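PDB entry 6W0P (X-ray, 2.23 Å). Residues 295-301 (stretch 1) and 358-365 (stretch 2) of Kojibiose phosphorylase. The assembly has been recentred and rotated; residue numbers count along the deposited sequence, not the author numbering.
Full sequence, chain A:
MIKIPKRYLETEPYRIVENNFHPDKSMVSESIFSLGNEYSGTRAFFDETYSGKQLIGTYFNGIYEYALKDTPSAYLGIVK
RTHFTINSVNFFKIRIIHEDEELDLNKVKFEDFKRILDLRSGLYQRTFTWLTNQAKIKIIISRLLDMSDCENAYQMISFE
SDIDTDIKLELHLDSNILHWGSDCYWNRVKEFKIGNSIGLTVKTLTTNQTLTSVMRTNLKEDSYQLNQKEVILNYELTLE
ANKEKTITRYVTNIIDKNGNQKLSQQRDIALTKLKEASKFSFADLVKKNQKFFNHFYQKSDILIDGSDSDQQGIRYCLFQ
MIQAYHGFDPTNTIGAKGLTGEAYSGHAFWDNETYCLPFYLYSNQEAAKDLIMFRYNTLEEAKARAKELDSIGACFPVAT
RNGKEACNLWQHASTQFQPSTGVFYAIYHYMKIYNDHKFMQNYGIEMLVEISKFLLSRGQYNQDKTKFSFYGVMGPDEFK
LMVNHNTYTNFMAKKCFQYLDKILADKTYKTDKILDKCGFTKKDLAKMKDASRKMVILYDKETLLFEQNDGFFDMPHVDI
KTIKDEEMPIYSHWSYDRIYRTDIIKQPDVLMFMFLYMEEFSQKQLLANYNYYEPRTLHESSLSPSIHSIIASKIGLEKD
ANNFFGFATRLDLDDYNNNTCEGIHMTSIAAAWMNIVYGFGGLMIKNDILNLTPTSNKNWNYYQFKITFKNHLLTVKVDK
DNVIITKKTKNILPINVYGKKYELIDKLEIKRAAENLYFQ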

# COMPACT_ATOMS: atom_id res chain seq x y z
N HIS A 295 -15.27 7.42 45.65
CA HIS A 295 -16.40 6.62 45.11
C HIS A 295 -15.86 5.52 44.19
O HIS A 295 -16.23 4.35 44.41
CB HIS A 295 -17.42 7.55 44.44
CG HIS A 295 -18.49 6.83 43.70
ND1 HIS A 295 -19.65 6.37 44.32
CD2 HIS A 295 -18.58 6.47 42.40
CE1 HIS A 295 -20.41 5.79 43.42
NE2 HIS A 295 -19.77 5.82 42.24
N PHE A 296 -14.99 5.86 43.22
CA PHE A 296 -14.48 4.89 42.22
C PHE A 296 -13.54 3.90 42.91
O PHE A 296 -13.59 2.73 42.47
CB PHE A 296 -13.93 5.57 40.96
CG PHE A 296 -15.04 6.02 40.03
CD1 PHE A 296 -15.48 7.35 40.03
CD2 PHE A 296 -15.74 5.11 39.25
CE1 PHE A 296 -16.54 7.74 39.23
CE2 PHE A 296 -16.80 5.50 38.46
CZ PHE A 296 -17.21 6.81 38.45
N TYR A 297 -12.79 4.29 43.95
CA TYR A 297 -11.86 3.36 44.64
C TYR A 297 -12.69 2.40 45.53
O TYR A 297 -12.30 1.22 45.63
CB TYR A 297 -10.71 4.09 45.35
CG TYR A 297 -9.64 4.61 44.41
CD1 TYR A 297 -9.34 5.97 44.37
CD2 TYR A 297 -8.94 3.79 43.53
CE1 TYR A 297 -8.37 6.47 43.51
CE2 TYR A 297 -7.97 4.27 42.67
CZ TYR A 297 -7.68 5.62 42.66
OH TYR A 297 -6.74 6.14 41.84
N GLN A 298 -13.82 2.87 46.09
CA GLN A 298 -14.75 2.04 46.90
C GLN A 298 -15.36 0.94 46.01
O GLN A 298 -15.69 -0.14 46.55
CB GLN A 298 -15.89 2.87 47.51
CG GLN A 298 -15.49 3.67 48.74
CD GLN A 298 -14.86 2.82 49.82
OE1 GLN A 298 -15.30 1.70 50.11
NE2 GLN A 298 -13.81 3.36 50.45
N LYS A 299 -15.50 1.23 44.71
CA LYS A 299 -16.14 0.32 43.73
C LYS A 299 -15.11 -0.65 43.16
O LYS A 299 -15.50 -1.81 42.88
CB LYS A 299 -16.93 1.14 42.70
CG LYS A 299 -18.28 1.64 43.21
CD LYS A 299 -19.26 2.08 42.16
CE LYS A 299 -18.66 3.06 41.18
NZ LYS A 299 -19.61 3.49 40.09
N SER A 300 -13.84 -0.26 43.01
CA SER A 300 -12.93 -1.00 42.11
C SER A 300 -11.49 -1.12 42.62
O SER A 300 -10.71 -1.82 41.92
CB SER A 300 -12.97 -0.39 40.73
OG SER A 300 -14.32 -0.27 40.27
N ASP A 301 -11.12 -0.52 43.77
CA ASP A 301 -9.69 -0.50 44.21
C ASP A 301 -9.19 -1.94 44.32
O ASP A 301 -9.99 -2.81 44.68
CB ASP A 301 -9.46 0.23 45.54
CG ASP A 301 -8.00 0.54 45.78
OD1 ASP A 301 -7.31 0.94 44.81
OD2 ASP A 301 -7.54 0.35 46.92
N PRO A 358 -14.87 -4.59 29.91
CA PRO A 358 -15.18 -5.33 31.14
C PRO A 358 -14.92 -4.57 32.45
O PRO A 358 -15.70 -4.68 33.37
CB PRO A 358 -14.25 -6.53 31.03
CG PRO A 358 -14.14 -6.76 29.55
CD PRO A 358 -14.01 -5.37 29.00
N PHE A 359 -13.85 -3.80 32.52
CA PHE A 359 -13.60 -2.96 33.73
C PHE A 359 -14.85 -2.11 34.00
O PHE A 359 -15.29 -2.01 35.16
CB PHE A 359 -12.34 -2.11 33.58
CG PHE A 359 -12.20 -1.10 34.69
CD1 PHE A 359 -11.66 -1.47 35.91
CD2 PHE A 359 -12.64 0.20 34.53
CE1 PHE A 359 -11.57 -0.56 36.95
CE2 PHE A 359 -12.53 1.12 35.57
CZ PHE A 359 -12.00 0.74 36.77
N TYR A 360 -15.42 -1.50 32.96
CA TYR A 360 -16.58 -0.56 33.10
C TYR A 360 -17.86 -1.34 33.44
O TYR A 360 -18.66 -0.82 34.22
CB TYR A 360 -16.71 0.37 31.89
CG TYR A 360 -15.47 1.21 31.68
CD1 TYR A 360 -15.22 2.33 32.47
CD2 TYR A 360 -14.54 0.88 30.71
CE1 TYR A 360 -14.06 3.08 32.30
CE2 TYR A 360 -13.38 1.61 30.53
CZ TYR A 360 -13.14 2.72 31.33
OH TYR A 360 -11.98 3.45 31.15
N LEU A 361 -18.03 -2.54 32.90
CA LEU A 361 -19.21 -3.41 33.13
C LEU A 361 -19.35 -3.71 34.62
O LEU A 361 -20.47 -3.78 35.09
CB LEU A 361 -19.08 -4.70 32.32
CG LEU A 361 -19.42 -4.58 30.84
CD1 LEU A 361 -19.01 -5.84 30.10
CD2 LEU A 361 -20.89 -4.27 30.61
N TYR A 362 -18.22 -3.84 35.34
CA TYR A 362 -18.18 -4.28 36.75
C TYR A 362 -18.02 -3.09 37.71
O TYR A 362 -18.01 -3.34 38.92
CB TYR A 362 -17.08 -5.32 36.94
CG TYR A 362 -17.45 -6.67 36.39
CD1 TYR A 362 -18.32 -7.51 37.07
CD2 TYR A 362 -16.95 -7.11 35.17
CE1 TYR A 362 -18.66 -8.74 36.56
CE2 TYR A 362 -17.28 -8.35 34.65
CZ TYR A 362 -18.15 -9.16 35.34
OH TYR A 362 -18.51 -10.37 34.83
N SER A 363 -17.93 -1.86 37.21
CA SER A 363 -17.75 -0.63 38.05
C SER A 363 -18.79 0.44 37.74
O SER A 363 -19.09 1.19 38.65
CB SER A 363 -16.36 -0.05 37.93
OG SER A 363 -16.09 0.43 36.63
N ASN A 364 -19.29 0.59 36.52
CA ASN A 364 -20.03 1.82 36.14
C ASN A 364 -20.91 1.53 34.92
O ASN A 364 -20.42 1.66 33.78
CB ASN A 364 -19.04 2.96 35.89
CG ASN A 364 -19.68 4.30 35.60
OD1 ASN A 364 -20.90 4.40 35.49
ND2 ASN A 364 -18.83 5.33 35.45
N GLN A 365 -22.17 1.20 35.15
CA GLN A 365 -23.09 0.80 34.06
C GLN A 365 -23.19 1.90 33.00
O GLN A 365 -23.30 1.58 31.79
CB GLN A 365 -24.49 0.51 34.56
CG GLN A 365 -25.36 -0.07 33.46
CD GLN A 365 -26.74 -0.37 33.97
OE1 GLN A 365 -26.99 -0.34 35.17
NE2 GLN A 365 -27.64 -0.64 33.04
O HOH W 1 -17.73 -2.35 41.37
O HOH W 2 -15.09 -2.80 39.84

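How do the two backbones come together? Stretch 1 continues a helix that began earlier in the chain, while stretch 2 enters as the last part of a helix, Pro 358 to Leu 361, and then runs into a short loop before Asn 364, which stands at the N-cap of the next helix. The closest CA atoms across the contact are those of Lys 299 and Ser 363, 6.0 Å apart, so the late part of stretch 1 meets that loop. The contact is small, burying 243 Å² over both sides, and it rests on a few side chains together with two waters rather than on any direct backbone-to-backbone hydrogen bond.

What does the first turn of stretch 1 contribute? The CA-to-CB bond of Phe 296 points sideways, yet, with chi1 in m, the end of the ring comes nearer to stretch 2. There CE2 of Phe 296 comes within 3.6 Å of ND2 of Asn 364, and the amide nitrogen sits at the ring edge, near its plane. This is edge packing, not an N-H pointing onto the ring face. The amide of Asn 364 has its polar partners in other places: ND2 is hydrogen-bonded elsewhere in the structure, and the side chain caps a backbone nitrogen just past the stretch. Tyr 297 and Gln 298, next along the helix, make no contact with stretch 2.

Why is Lys 299 the main polar link? Its CA-to-CB bond points toward stretch 2, and, with chi2 and chi4 in t and chi1 and chi3 in m, the chain carries the ammonium group to the loop. NZ of Lys 299 donates a hydrogen bond of 2.8 Å to O of Ser 363, the one direct hydrogen bond between the stretches. A charged donor suits a carbonyl oxygen well, and the short distance fits a firm bond. On its own side, NZ of Lys 299 also makes a weak hydrogen bond of 3.2 Å to NE2 of His 295, one helical turn back, so the same ammonium group ties its helix to the loop of stretch 2. The backbone joins in through solvent: water 1 lies 2.7 Å from O of Lys 299 and 2.7 Å from O of Tyr 362, placed to donate to either, and so can link two carbonyls that could not bond to each other.

How does Ser 300 fit into the interface? Its CA-to-CB bond also points toward stretch 2, and this small, buried residue meets two neighbours. CB of Ser 300 lies 4.0 Å from CE1 of Phe 359, a van der Waals contact with an obliquely placed ring, while OG of Ser 300 packs 3.1 Å from CB of Ser 363. The hydroxyl finds its polar partner in water 2, 2.7 Å from OG of Ser 300, and that water also lies 3.1 Å from O of Tyr 362, placed to donate to it. Ser 363 turns its own hydroxyl back into stretch 2, where OG of Ser 363 donates to O of Phe 359 at 3.0 Å.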